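Local coordinates for protein aclacinomycin-N/aclacinomycin-A oxidase (Streptomyces galilaeus, PDB 2IPI) that oxidises the terminal sugar of aclacinomycin N to give aclacinomycin A and then aclacinomycin Y, using a bicovalently bound FAD and molecular oxygen, at residues A[60-65]-A[107-112]; A[183-188]-A[506-511]; A[248-253]-A[306-311]; A[368-373]-A[459-464]. One frame throughout, in Å; residues are numbered along the deposited sequence.

How the contacts relate
Contact 1 lies in the FAD-binding part of the chain; contact 2 joins that part, through strand 177-185, to the C-terminal berberine-like region. Contacts 3 and 4 belong to the part built on the seven-stranded antiparallel sheet, with strand 302-310 in contact 3 and strand 360-368 leading into contact 4; the centres of these two contacts are about 26 Å apart. Contact 1 closes first; contact 2 spans 317 residues and encloses contacts 3 and 4, which follow one another. Contacts 1 and 2, about 21 Å apart between centres, touch where the carbonyl oxygen of A65, starting helix 65-78, meets V183 CG2. Contact 2 thus brings the C-terminal region back to the FAD-binding domain.

Contact 1 (A[60-65]-A[107-112]); sequences YVVHTA and SQMRQV
With chi1 at -60°, M109 holds its CG anti to its own carbonyl carbon and beside the backbone N, and chi2 at 180° carries SD straight on toward V62 and H63. CG comes to 3.4 Å from V62 O and also meets H63 CA. SD then reaches V62 CG2 at 3.8 Å, the two side chains crossing at a slant, and the bend at chi3 turns CE over the backbone of T64, 3.9 Å from T64 CA. Q108 approaches beside M109: its CG packs on V61 CG1 at 3.6 Å, and its CB lies 3.8 Å from H63 CD2; the H63 ring and the Q108 side chain run side by side in the same direction. These contacts join the end of strand 58-61 to the loop that follows strand 102-105, its parallel neighbour in the four-stranded mixed sheet of the PCMH-type FAD-binding domain. Where the strands have ended, a water carries on the link between the backbones, donating to V62 O at 2.6 Å and accepting from Q108 N at 2.9 Å. Beyond the strand, T64 is the N-cap of helix 65-78, its OG1 taking the backbone N of Q67, while H63 ND1 bonds to Q67 OE1. T223 of strand 221-227 touches both M109 and A65.

Contact 2 (A[183-188]-A[506-511]); sequences VVVDAS and DPRDVF
V185 lays its two methyl groups over the loop 506-511, CG1 meeting V510 CG2 at 4.3 Å and CG2 approaching the ring of F511 at CE1. This is where the C-terminal berberine-like region packs back on the FAD-binding domain: V185 ends the strand portion of segment 183-188, in the five-stranded antiparallel sheet, and D506 follows helix 495-505 and begins a type I beta turn that runs to D509. V183 and V185 also touch helix 65-78. D506 shapes the loop from within. Its OD1 accepts from V510 N at 2.8 Å and its OD2 from F511 N, both on the syn side of the carboxylate, while K502 of the preceding helix forms a salt bridge with OD2. One water ties this carboxylate to the strand, donating to V185 O and, over a longer distance, to D506 OD1, and accepting from R508 N. Further along, the P507 ring rests against the chain, its CG 4.1 Å from A187 CB and its CD close to V185 O. The aliphatic part of R508 passes D186 O, with CG at 3.4 Å, before chi3 (133°) swings NE off the extended path. Its guanidinium then grips A187 O side-on with two nitrogens, the oxygen lying in the guanidinium plane: NE at 2.9 Å stands well above the carbonyl plane of A187, whereas NH1 at 3.1 Å is tilted from it by only 18°.

Contact 3 (A[248-253]-A[306-311]); sequences TLRHIV and DIQIDG
R250 leans from its strand across the neighbouring one, D306-D310. Its CB lies near I307 O, and CG, anti to the backbone N (chi1 -159°), comes to 3.3 Å from that same oxygen. CD meets D306 OD2 at 3.5 Å, and the bend at chi3 (-61°) then turns NE back from the extended path. At the tip, NH1 makes a weak, though nearly straight, hydrogen bond of 3.4 Å to D306 OD2 as part of a salt bridge; the oxygen lies at the guanidinium edge, in its plane, and the two flat groups are 67° apart. The Q308 side chain runs beside R250 in the same direction, its CB over one guanidinium face and its NE2 weakly bonded to H290. T248 CG2 touches Q308 OE1 at 3.7 Å. L249, H251, I307 and I309 occupy the other face, where H251 NE2 bonds to E317 of helix 316-327. Four backbone bonds join the pairs L249-I309 and H251-I307, from L249 N to I309 O at 2.9 Å up to H251 N to I307 O at 3.3 Å. Between them, R250 and Q308 form a non-hydrogen-bonded pair with CA-H...O contacts to I307 O and L249 O. This is antiparallel beta pairing in a seven-stranded sheet, with helix 316-327 on one face, helix 344-348 touching T248 and R250 on the other, and the D306 side chain about 9 Å from the bound aclacinomycin ligand.

Contact 4 (A[368-373]-A[459-464]); sequences LRKPWT and DDRTEG
Two successive backbone nitrogens, R369 N and K370 N, converge on R461 O from the same face of its carbonyl plane, at 2.6 and 3.2 Å. A water lies within hydrogen-bonding distance of that oxygen and of K370 O. The R461 side chain crosses that of K370 at about a right angle: NH2 donates to P371 O at 2.7 Å, the oxygen near the guanidinium plane, while K370 CB lies over one face toward the rim. D460 OD1 takes K370 NZ at 2.6 Å, though the lysine chain is modelled too tightly to trust its fine geometry, and OD2 takes a weak bond from R369 NH1 at 3.2 Å in the conformer described. With CG anti to the backbone N (chi1 -163°), the D460 carboxylate is carried toward these groups. R369 NH2 also has D417 as salt-bridge partner, and R369 CG packs on E463 CG at 3.8 Å; E463 pairs with K492. Within 459-464, in the conformer described, D459 OD1 accepts from R461 N at 2.7 Å and from T462 N, consistent with a fixed bend at D460 and R461. L368, ending strand 360-368, sets CD1 over the centre of the W372 ring. The arrangement is an Asx turn joined by backbone bonds to R461 O, the R461-P371 bond and the R369-D460-K370 salt-bridge network to the loop between edge strand 360-368 of the seven-stranded sheet and helix 374-385.

Contact 1 (A[60-65]-A[107-112])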
loop_
_atom_site.group_PDB
_atom_site.type_symbol
_atom_site.label_atom_id
_atom_site.label_comp_id
_atom_site.label_asym_id
_atom_site.label_seq_id
_atom_site.Cartn_x
_atom_site.Cartn_y
_atom_site.Cartn_z
ATOM N N TYR A 60 17.318 16.182 8.502
ATOM C CA TYR A 60 18.402 16.207 7.525
ATOM C C TYR A 60 17.817 16.034 6.121
ATOM O O TYR A 60 17.143 15.040 5.858
ATOM C CB TYR A 60 19.445 15.104 7.686
ATOM C CG TYR A 60 20.315 15.205 8.915
ATOM C CD1 TYR A 60 21.429 16.025 8.981
ATOM C CD2 TYR A 60 19.981 14.440 10.034
ATOM C CE1 TYR A 60 22.207 16.097 10.127
ATOM C CE2 TYR A 60 20.758 14.513 11.171
ATOM C CZ TYR A 60 21.862 15.332 11.216
ATOM O OH TYR A 60 22.582 15.344 12.396
ATOM N N VAL A 61 18.117 17.013 5.277
ATOM C CA VAL A 61 17.645 16.918 3.890
ATOM C C VAL A 61 18.787 16.461 2.985
ATOM O O VAL A 61 19.638 17.299 2.650
ATOM C CB VAL A 61 17.022 18.254 3.462
ATOM C CG1 VAL A 61 16.495 18.159 2.045
ATOM C CG2 VAL A 61 15.890 18.606 4.425
ATOM N N VAL A 62 18.744 15.183 2.654
ATOM C CA VAL A 62 19.733 14.418 1.919
ATOM C C VAL A 62 19.572 14.490 0.389
ATOM O O VAL A 62 18.459 14.628 -0.147
ATOM C CB VAL A 62 19.707 12.916 2.287
ATOM C CG1 VAL A 62 20.215 12.663 3.698
ATOM C CG2 VAL A 62 18.311 12.334 2.130
ATOM N N HIS A 63 20.704 14.367 -0.293
ATOM C CA HIS A 63 20.779 14.437 -1.757
ATOM C C HIS A 63 21.591 13.278 -2.312
ATOM O O HIS A 63 21.602 13.026 -3.528
ATOM C CB HIS A 63 21.389 15.766 -2.201
ATOM C CG HIS A 63 20.759 16.958 -1.546
ATOM N ND1 HIS A 63 21.152 17.470 -0.322
ATOM C CD2 HIS A 63 19.739 17.738 -1.960
ATOM C CE1 HIS A 63 20.407 18.507 -0.004
ATOM N NE2 HIS A 63 19.541 18.703 -0.985
ATOM N N THR A 64 22.336 12.534 -1.472
ATOM C CA THR A 64 23.036 11.347 -1.979
ATOM C C THR A 64 23.173 10.302 -0.873
ATOM O O THR A 64 23.089 10.623 0.316
ATOM C CB THR A 64 24.461 11.582 -2.537
ATOM O OG1 THR A 64 25.282 12.058 -1.451
ATOM C CG2 THR A 64 24.543 12.649 -3.611
ATOM N N ALA A 65 23.417 9.058 -1.281
ATOM C CA ALA A 65 23.565 7.943 -0.354
ATOM C C ALA A 65 24.673 8.253 0.641
ATOM O O ALA A 65 24.558 7.990 1.841
ATOM C CB ALA A 65 23.831 6.660 -1.106
ATOM N N SER A 107 13.017 13.587 0.046
ATOM C CA SER A 107 12.139 14.164 -0.975
ATOM C C SER A 107 12.892 14.914 -2.062
ATOM O O SER A 107 12.322 15.177 -3.127
ATOM C CB SER A 107 11.141 15.099 -0.292
ATOM O OG SER A 107 11.821 16.222 0.253
ATOM N N GLN A 108 14.156 15.250 -1.816
ATOM C CA GLN A 108 14.985 15.889 -2.836
ATOM C C GLN A 108 15.620 14.852 -3.765
ATOM O O GLN A 108 16.245 15.191 -4.781
ATOM C CB GLN A 108 16.069 16.760 -2.200
ATOM C CG GLN A 108 15.641 17.998 -1.447
ATOM C CD GLN A 108 14.942 19.036 -2.287
ATOM O OE1 GLN A 108 14.066 18.683 -3.080
ATOM N NE2 GLN A 108 15.287 20.317 -2.166
ATOM N N MET A 109 15.467 13.569 -3.484
ATOM C CA MET A 109 16.084 12.498 -4.252
ATOM C C MET A 109 15.078 11.694 -5.061
ATOM O O MET A 109 14.611 10.692 -4.520
ATOM C CB MET A 109 16.819 11.529 -3.304
ATOM C CG MET A 109 17.922 12.174 -2.489
ATOM S SD MET A 109 18.740 10.973 -1.382
ATOM C CE MET A 109 19.502 9.923 -2.634
ATOM N N ARG A 110 14.756 12.097 -6.287
ATOM C CA ARG A 110 13.673 11.547 -7.079
ATOM C C ARG A 110 14.099 11.283 -8.537
ATOM O O ARG A 110 13.237 11.331 -9.419
ATOM C CB ARG A 110 12.433 12.422 -7.213
ATOM C CG ARG A 110 11.903 13.251 -6.079
ATOM C CD ARG A 110 10.679 14.039 -6.573
ATOM N NE ARG A 110 10.312 15.063 -5.637
ATOM C CZ ARG A 110 9.199 15.496 -5.116
ATOM N NH1 ARG A 110 8.005 14.991 -5.420
ATOM N NH2 ARG A 110 9.330 16.499 -4.256
ATOM N N GLN A 111 15.365 11.010 -8.719
ATOM C CA GLN A 111 15.947 10.640 -10.003
ATOM C C GLN A 111 15.414 9.294 -10.482
ATOM O O GLN A 111 15.250 8.322 -9.757
ATOM C CB GLN A 111 17.474 10.598 -9.905
ATOM N N VAL A 112 15.106 9.241 -11.773
ATOM C CA VAL A 112 14.662 8.006 -12.394
ATOM C C VAL A 112 15.302 7.871 -13.765
ATOM O O VAL A 112 15.239 8.810 -14.559
ATOM C CB VAL A 112 13.133 7.938 -12.593
ATOM C CG1 VAL A 112 12.741 6.487 -12.841
ATOM C CG2 VAL A 112 12.354 8.518 -11.417
HETATM O O HOH W 1 15.934 14.991 0.423
#

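Contact 2 (A[183-188]-A[506-511])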
loop_
_atom_site.group_PDB
_atom_site.type_symbol
_atom_site.label_atom_id
_atom_site.label_comp_id
_atom_site.label_asym_id
_atom_site.label_seq_id
_atom_site.Cartn_x
_atom_site.Cartn_y
_atom_site.Cartn_z
ATOM N N VAL A 183 21.205 2.013 3.162
ATOM C CA VAL A 183 22.181 2.384 4.191
ATOM C C VAL A 183 21.784 1.620 5.465
ATOM O O VAL A 183 20.690 1.803 6.002
ATOM C CB VAL A 183 22.279 3.889 4.433
ATOM C CG1 VAL A 183 23.137 4.218 5.645
ATOM C CG2 VAL A 183 22.867 4.600 3.210
ATOM N N VAL A 184 22.695 0.767 5.901
ATOM C CA VAL A 184 22.600 -0.075 7.086
ATOM C C VAL A 184 23.662 0.290 8.125
ATOM O O VAL A 184 24.575 1.066 7.841
ATOM C CB VAL A 184 22.750 -1.538 6.665
ATOM C CG1 VAL A 184 21.589 -1.957 5.757
ATOM C CG2 VAL A 184 24.063 -1.786 5.941
ATOM N N VAL A 185 23.524 -0.214 9.354
ATOM C CA VAL A 185 24.470 0.103 10.422
ATOM C C VAL A 185 25.037 -1.206 10.989
ATOM O O VAL A 185 24.293 -2.157 11.225
ATOM C CB VAL A 185 23.858 0.950 11.547
ATOM C CG1 VAL A 185 24.821 1.061 12.728
ATOM C CG2 VAL A 185 23.471 2.336 11.039
ATOM N N ASP A 186 26.345 -1.188 11.145
ATOM C CA ASP A 186 27.244 -2.188 11.636
ATOM C C ASP A 186 26.973 -2.624 13.074
ATOM O O ASP A 186 26.455 -1.804 13.814
ATOM C CB ASP A 186 28.689 -1.627 11.645
ATOM C CG ASP A 186 29.494 -2.379 10.598
ATOM O OD1 ASP A 186 29.038 -3.485 10.228
ATOM O OD2 ASP A 186 30.538 -1.856 10.178
ATOM N N ALA A 187 27.365 -3.842 13.407
ATOM C CA ALA A 187 27.437 -4.279 14.798
ATOM C C ALA A 187 28.387 -3.368 15.582
ATOM O O ALA A 187 28.150 -3.111 16.764
ATOM C CB ALA A 187 27.882 -5.729 14.902
ATOM N N SER A 188 29.424 -2.894 14.928
ATOM C CA SER A 188 30.447 -1.978 15.396
ATOM C C SER A 188 29.983 -0.530 15.510
ATOM O O SER A 188 30.702 0.316 16.046
ATOM C CB SER A 188 31.643 -2.045 14.437
ATOM O OG SER A 188 31.501 -1.117 13.375
ATOM N N ASP A 506 20.621 -5.069 10.804
ATOM C CA ASP A 506 20.398 -4.051 11.829
ATOM C C ASP A 506 20.576 -4.630 13.235
ATOM O O ASP A 506 19.627 -4.614 14.020
ATOM C CB ASP A 506 19.002 -3.434 11.724
ATOM C CG ASP A 506 18.780 -2.180 12.540
ATOM O OD1 ASP A 506 19.715 -1.431 12.893
ATOM O OD2 ASP A 506 17.598 -1.905 12.852
ATOM N N PRO A 507 21.755 -5.136 13.579
ATOM C CA PRO A 507 21.989 -5.698 14.915
ATOM C C PRO A 507 21.772 -4.732 16.077
ATOM O O PRO A 507 21.327 -5.174 17.136
ATOM C CB PRO A 507 23.471 -6.087 14.905
ATOM C CG PRO A 507 24.042 -5.653 13.612
ATOM C CD PRO A 507 22.928 -5.247 12.703
ATOM N N ARG A 508 22.097 -3.458 15.970
ATOM C CA ARG A 508 21.915 -2.433 16.968
ATOM C C ARG A 508 20.476 -1.894 17.007
ATOM O O ARG A 508 20.265 -0.922 17.743
ATOM C CB ARG A 508 22.853 -1.255 16.711
ATOM C CG ARG A 508 24.301 -1.548 16.373
ATOM C CD ARG A 508 25.218 -0.425 16.862
ATOM N NE ARG A 508 26.365 -0.993 17.571
ATOM C CZ ARG A 508 26.830 -0.577 18.735
ATOM N NH1 ARG A 508 27.887 -1.202 19.249
ATOM N NH2 ARG A 508 26.270 0.434 19.374
ATOM N N ASP A 509 19.527 -2.443 16.260
ATOM C CA ASP A 509 18.129 -1.975 16.306
ATOM C C ASP A 509 18.036 -0.467 16.133
ATOM O O ASP A 509 17.466 0.296 16.927
ATOM C CB ASP A 509 17.453 -2.390 17.621
ATOM C CG ASP A 509 15.928 -2.342 17.585
ATOM O OD1 ASP A 509 15.317 -2.435 16.495
ATOM O OD2 ASP A 509 15.272 -2.542 18.642
ATOM N N VAL A 510 18.649 0.031 15.047
ATOM C CA VAL A 510 18.712 1.473 14.844
ATOM C C VAL A 510 17.418 1.971 14.206
ATOM O O VAL A 510 17.007 3.105 14.475
ATOM C CB VAL A 510 19.965 1.826 14.030
ATOM C CG1 VAL A 510 20.002 3.265 13.584
ATOM C CG2 VAL A 510 21.179 1.543 14.918
ATOM N N PHE A 511 16.831 1.081 13.415
ATOM C CA PHE A 511 15.583 1.330 12.698
ATOM C C PHE A 511 14.421 0.543 13.293
ATOM O O PHE A 511 14.342 -0.677 13.293
ATOM C CB PHE A 511 15.755 0.994 11.205
ATOM C CG PHE A 511 17.024 1.668 10.689
ATOM C CD1 PHE A 511 18.210 0.983 10.597
ATOM C CD2 PHE A 511 16.994 3.004 10.314
ATOM C CE1 PHE A 511 19.378 1.570 10.140
ATOM C CE2 PHE A 511 18.153 3.598 9.878
ATOM C CZ PHE A 511 19.346 2.919 9.793
HETATM O O HOH W 2 22.852 -1.801 13.749
#

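Contact 3 (A[248-253]-A[306-311])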
loop_
_atom_site.group_PDB
_atom_site.type_symbol
_atom_site.label_atom_id
_atom_site.label_comp_id
_atom_site.label_asym_id
_atom_site.label_seq_id
_atom_site.Cartn_x
_atom_site.Cartn_y
_atom_site.Cartn_z
ATOM N N THR A 248 -7.275 3.571 -20.948
ATOM C CA THR A 248 -8.057 3.161 -19.790
ATOM C C THR A 248 -9.546 3.403 -20.034
ATOM O O THR A 248 -9.982 4.559 -20.084
ATOM C CB THR A 248 -7.652 3.929 -18.512
ATOM O OG1 THR A 248 -6.276 3.694 -18.183
ATOM C CG2 THR A 248 -8.473 3.474 -17.308
ATOM N N LEU A 249 -10.313 2.331 -20.150
ATOM C CA LEU A 249 -11.775 2.411 -20.215
ATOM C C LEU A 249 -12.360 2.327 -18.799
ATOM O O LEU A 249 -12.070 1.379 -18.074
ATOM C CB LEU A 249 -12.354 1.305 -21.087
ATOM C CG LEU A 249 -13.853 1.024 -20.967
ATOM C CD1 LEU A 249 -14.689 2.284 -21.123
ATOM C CD2 LEU A 249 -14.291 -0.014 -21.998
ATOM N N ARG A 250 -13.177 3.305 -18.423
ATOM C CA ARG A 250 -13.743 3.343 -17.084
ATOM C C ARG A 250 -15.268 3.354 -17.058
ATOM O O ARG A 250 -15.931 4.057 -17.828
ATOM C CB ARG A 250 -13.229 4.595 -16.351
ATOM C CG ARG A 250 -13.337 4.477 -14.837
ATOM C CD ARG A 250 -12.886 5.773 -14.170
ATOM N NE ARG A 250 -11.490 6.084 -14.478
ATOM C CZ ARG A 250 -10.448 5.606 -13.807
ATOM N NH1 ARG A 250 -10.600 4.785 -12.775
ATOM N NH2 ARG A 250 -9.217 5.957 -14.175
ATOM N N HIS A 251 -15.836 2.561 -16.146
ATOM C CA HIS A 251 -17.241 2.652 -15.786
ATOM C C HIS A 251 -17.332 2.968 -14.287
ATOM O O HIS A 251 -16.791 2.218 -13.473
ATOM C CB HIS A 251 -18.067 1.388 -16.005
ATOM C CG HIS A 251 -18.130 0.857 -17.399
ATOM N ND1 HIS A 251 -18.972 -0.159 -17.772
ATOM C CD2 HIS A 251 -17.444 1.200 -18.509
ATOM C CE1 HIS A 251 -18.800 -0.426 -19.060
ATOM N NE2 HIS A 251 -17.876 0.398 -19.533
ATOM N N ILE A 252 -18.001 4.055 -13.938
ATOM C CA ILE A 252 -18.415 4.295 -12.561
ATOM C C ILE A 252 -19.919 4.031 -12.444
ATOM O O ILE A 252 -20.715 4.694 -13.111
ATOM C CB ILE A 252 -18.064 5.711 -12.078
ATOM C CG1 ILE A 252 -18.773 6.109 -10.783
ATOM C CG2 ILE A 252 -18.304 6.741 -13.172
ATOM C CD1 ILE A 252 -19.292 7.528 -10.728
ATOM N N VAL A 253 -20.239 3.048 -11.628
ATOM C CA VAL A 253 -21.563 2.548 -11.317
ATOM C C VAL A 253 -21.965 3.017 -9.921
ATOM O O VAL A 253 -21.250 2.749 -8.949
ATOM C CB VAL A 253 -21.574 1.009 -11.370
ATOM C CG1 VAL A 253 -22.983 0.438 -11.285
ATOM C CG2 VAL A 253 -20.889 0.515 -12.640
ATOM N N ASP A 306 -16.081 1.517 -8.876
ATOM C CA ASP A 306 -15.198 2.165 -9.843
ATOM C C ASP A 306 -14.327 1.141 -10.555
ATOM O O ASP A 306 -13.382 0.584 -10.002
ATOM C CB ASP A 306 -14.365 3.234 -9.145
ATOM C CG ASP A 306 -13.518 4.080 -10.076
ATOM O OD1 ASP A 306 -12.890 5.039 -9.586
ATOM O OD2 ASP A 306 -13.462 3.805 -11.289
ATOM N N ILE A 307 -14.624 0.878 -11.821
ATOM C CA ILE A 307 -14.017 -0.222 -12.550
ATOM C C ILE A 307 -13.146 0.251 -13.708
ATOM O O ILE A 307 -13.438 1.249 -14.376
ATOM C CB ILE A 307 -15.133 -1.171 -13.042
ATOM C CG1 ILE A 307 -15.123 -1.408 -14.551
ATOM C CG2 ILE A 307 -16.521 -0.717 -12.596
ATOM C CD1 ILE A 307 -16.230 -2.343 -15.012
ATOM N N GLN A 308 -12.035 -0.444 -13.979
ATOM C CA GLN A 308 -11.245 0.010 -15.130
ATOM C C GLN A 308 -10.577 -1.168 -15.835
ATOM O O GLN A 308 -10.415 -2.224 -15.235
ATOM C CB GLN A 308 -10.221 1.055 -14.709
ATOM C CG GLN A 308 -9.040 0.509 -13.925
ATOM C CD GLN A 308 -8.236 1.598 -13.240
ATOM O OE1 GLN A 308 -7.484 2.353 -13.873
ATOM N NE2 GLN A 308 -8.407 1.670 -11.925
ATOM N N ILE A 309 -10.205 -0.983 -17.098
ATOM C CA ILE A 309 -9.549 -2.018 -17.881
ATOM C C ILE A 309 -8.822 -1.406 -19.084
ATOM O O ILE A 309 -9.128 -0.290 -19.498
ATOM C CB ILE A 309 -10.542 -3.082 -18.401
ATOM C CG1 ILE A 309 -9.896 -4.390 -18.803
ATOM C CG2 ILE A 309 -11.362 -2.506 -19.558
ATOM C CD1 ILE A 309 -10.768 -5.620 -18.776
ATOM N N ASP A 310 -7.865 -2.144 -19.637
ATOM C CA ASP A 310 -7.130 -1.681 -20.820
ATOM C C ASP A 310 -8.113 -1.596 -21.980
ATOM O O ASP A 310 -8.642 -2.620 -22.427
ATOM C CB ASP A 310 -5.975 -2.621 -21.090
ATOM C CG ASP A 310 -5.352 -2.649 -22.455
ATOM O OD1 ASP A 310 -5.252 -1.609 -23.137
ATOM O OD2 ASP A 310 -4.917 -3.762 -22.857
ATOM N N GLY A 311 -8.352 -0.383 -22.443
ATOM C CA GLY A 311 -9.233 -0.131 -23.560
ATOM C C GLY A 311 -8.766 -0.738 -24.866
ATOM O O GLY A 311 -9.487 -0.679 -25.872
#

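Contact 4 (A[368-373]-A[459-464])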
loop_
_atom_site.group_PDB
_atom_site.type_symbol
_atom_site.label_atom_id
_atom_site.label_comp_id
_atom_site.label_asym_id
_atom_site.label_seq_id
_atom_site.Cartn_x
_atom_site.Cartn_y
_atom_site.Cartn_z
ATOM N N LEU A 368 -9.060 -11.098 1.884
ATOM C CA LEU A 368 -10.082 -12.138 1.956
ATOM C C LEU A 368 -9.731 -13.327 1.060
ATOM O O LEU A 368 -9.433 -13.140 -0.122
ATOM C CB LEU A 368 -11.473 -11.651 1.537
ATOM C CG LEU A 368 -12.047 -10.398 2.192
ATOM C CD1 LEU A 368 -13.409 -10.019 1.610
ATOM C CD2 LEU A 368 -12.152 -10.569 3.693
ATOM N N ARG A 369 -9.812 -14.535 1.587
ATOM C CA ARG A 369 -9.611 -15.729 0.778
ATOM C C ARG A 369 -10.912 -16.215 0.158
ATOM O O ARG A 369 -10.901 -16.864 -0.891
ATOM C CB ARG A 369 -9.017 -16.871 1.594
ATOM C CG ARG A 369 -7.502 -16.895 1.646
ATOM C CD ARG A 369 -7.051 -18.140 2.418
ATOM N NE ARG A 369 -6.651 -19.202 1.497
ATOM C CZ ARG A 369 -6.921 -20.501 1.671
ATOM N NH1 ARG A 369 -7.667 -20.963 2.731
ATOM N NH2 ARG A 369 -6.475 -21.346 0.741
ATOM N N LYS A 370 -12.005 -15.895 0.838
ATOM C CA LYS A 370 -13.361 -16.220 0.409
ATOM C C LYS A 370 -14.288 -15.051 0.731
ATOM O O LYS A 370 -13.956 -14.222 1.581
ATOM C CB LYS A 370 -13.859 -17.488 1.097
ATOM C CG LYS A 370 -13.163 -18.767 0.696
ATOM C CD LYS A 370 -13.098 -19.796 1.823
ATOM C CE LYS A 370 -14.081 -20.936 1.724
ATOM N NZ LYS A 370 -13.502 -22.283 1.447
ATOM N N PRO A 371 -15.439 -14.950 0.073
ATOM C CA PRO A 371 -16.297 -13.769 0.248
ATOM C C PRO A 371 -16.735 -13.566 1.697
ATOM O O PRO A 371 -16.605 -14.480 2.509
ATOM C CB PRO A 371 -17.521 -14.123 -0.600
ATOM C CG PRO A 371 -17.024 -15.102 -1.607
ATOM C CD PRO A 371 -16.029 -15.933 -0.844
ATOM N N TRP A 372 -17.256 -12.391 2.048
ATOM C CA TRP A 372 -17.840 -12.161 3.363
ATOM C C TRP A 372 -18.933 -13.193 3.654
ATOM O O TRP A 372 -19.444 -13.818 2.715
ATOM C CB TRP A 372 -18.455 -10.777 3.439
ATOM C CG TRP A 372 -17.602 -9.578 3.221
ATOM C CD1 TRP A 372 -17.682 -8.674 2.195
ATOM C CD2 TRP A 372 -16.529 -9.127 4.052
ATOM N NE1 TRP A 372 -16.720 -7.701 2.348
ATOM C CE2 TRP A 372 -16.002 -7.956 3.476
ATOM C CE3 TRP A 372 -15.974 -9.633 5.235
ATOM C CZ2 TRP A 372 -14.933 -7.259 4.042
ATOM C CZ3 TRP A 372 -14.919 -8.935 5.786
ATOM C CH2 TRP A 372 -14.414 -7.775 5.201
ATOM N N THR A 373 -19.316 -13.371 4.915
ATOM C CA THR A 373 -20.428 -14.253 5.235
ATOM C C THR A 373 -21.759 -13.511 5.120
ATOM O O THR A 373 -21.755 -12.296 4.944
ATOM C CB THR A 373 -20.288 -14.840 6.653
ATOM O OG1 THR A 373 -21.479 -15.569 6.963
ATOM C CG2 THR A 373 -20.177 -13.794 7.745
ATOM N N ASP A 459 -6.581 -17.932 7.868
ATOM C CA ASP A 459 -7.276 -19.209 7.941
ATOM C C ASP A 459 -7.911 -19.496 6.584
ATOM O O ASP A 459 -7.466 -18.937 5.570
ATOM C CB ASP A 459 -8.307 -19.202 9.070
ATOM C CG ASP A 459 -9.256 -18.024 9.017
ATOM O OD1 ASP A 459 -9.735 -17.691 7.918
ATOM O OD2 ASP A 459 -9.523 -17.412 10.073
ATOM N N ASP A 460 -8.937 -20.339 6.521
ATOM C CA ASP A 460 -9.503 -20.669 5.226
ATOM C C ASP A 460 -10.281 -19.510 4.614
ATOM O O ASP A 460 -10.717 -19.590 3.464
ATOM C CB ASP A 460 -10.432 -21.895 5.313
ATOM C CG ASP A 460 -10.650 -22.460 3.911
ATOM O OD1 ASP A 460 -11.660 -22.104 3.249
ATOM O OD2 ASP A 460 -9.784 -23.249 3.473
ATOM N N ARG A 461 -10.472 -18.436 5.379
ATOM C CA ARG A 461 -11.295 -17.333 4.922
ATOM C C ARG A 461 -10.542 -16.034 4.673
ATOM O O ARG A 461 -10.996 -15.276 3.815
ATOM C CB ARG A 461 -12.428 -17.060 5.933
ATOM C CG ARG A 461 -13.518 -18.138 5.823
ATOM C CD ARG A 461 -14.862 -17.551 6.241
ATOM N NE ARG A 461 -15.645 -17.050 5.119
ATOM C CZ ARG A 461 -16.333 -17.749 4.232
ATOM N NH1 ARG A 461 -16.360 -19.069 4.297
ATOM N NH2 ARG A 461 -16.988 -17.088 3.272
ATOM N N THR A 462 -9.453 -15.783 5.385
ATOM C CA THR A 462 -8.661 -14.580 5.195
ATOM C C THR A 462 -7.161 -14.915 5.174
ATOM O O THR A 462 -6.795 -16.059 5.394
ATOM C CB THR A 462 -8.877 -13.494 6.262
ATOM O OG1 THR A 462 -7.950 -13.643 7.349
ATOM C CG2 THR A 462 -10.276 -13.583 6.856
ATOM N N GLU A 463 -6.333 -13.917 4.912
ATOM C CA GLU A 463 -4.878 -14.050 4.913
ATOM C C GLU A 463 -4.233 -12.896 5.671
ATOM O O GLU A 463 -3.139 -12.420 5.351
ATOM C CB GLU A 463 -4.355 -14.085 3.475
ATOM C CG GLU A 463 -4.199 -15.472 2.916
ATOM C CD GLU A 463 -3.289 -15.598 1.717
ATOM O OE1 GLU A 463 -2.362 -16.436 1.794
ATOM O OE2 GLU A 463 -3.486 -14.874 0.725
ATOM N N GLY A 464 -4.938 -12.411 6.695
ATOM C CA GLY A 464 -4.380 -11.377 7.551
ATOM C C GLY A 464 -4.589 -9.990 6.997
ATOM O O GLY A 464 -5.576 -9.671 6.328
HETATM O O HOH W 3 -13.780 -14.068 4.225
#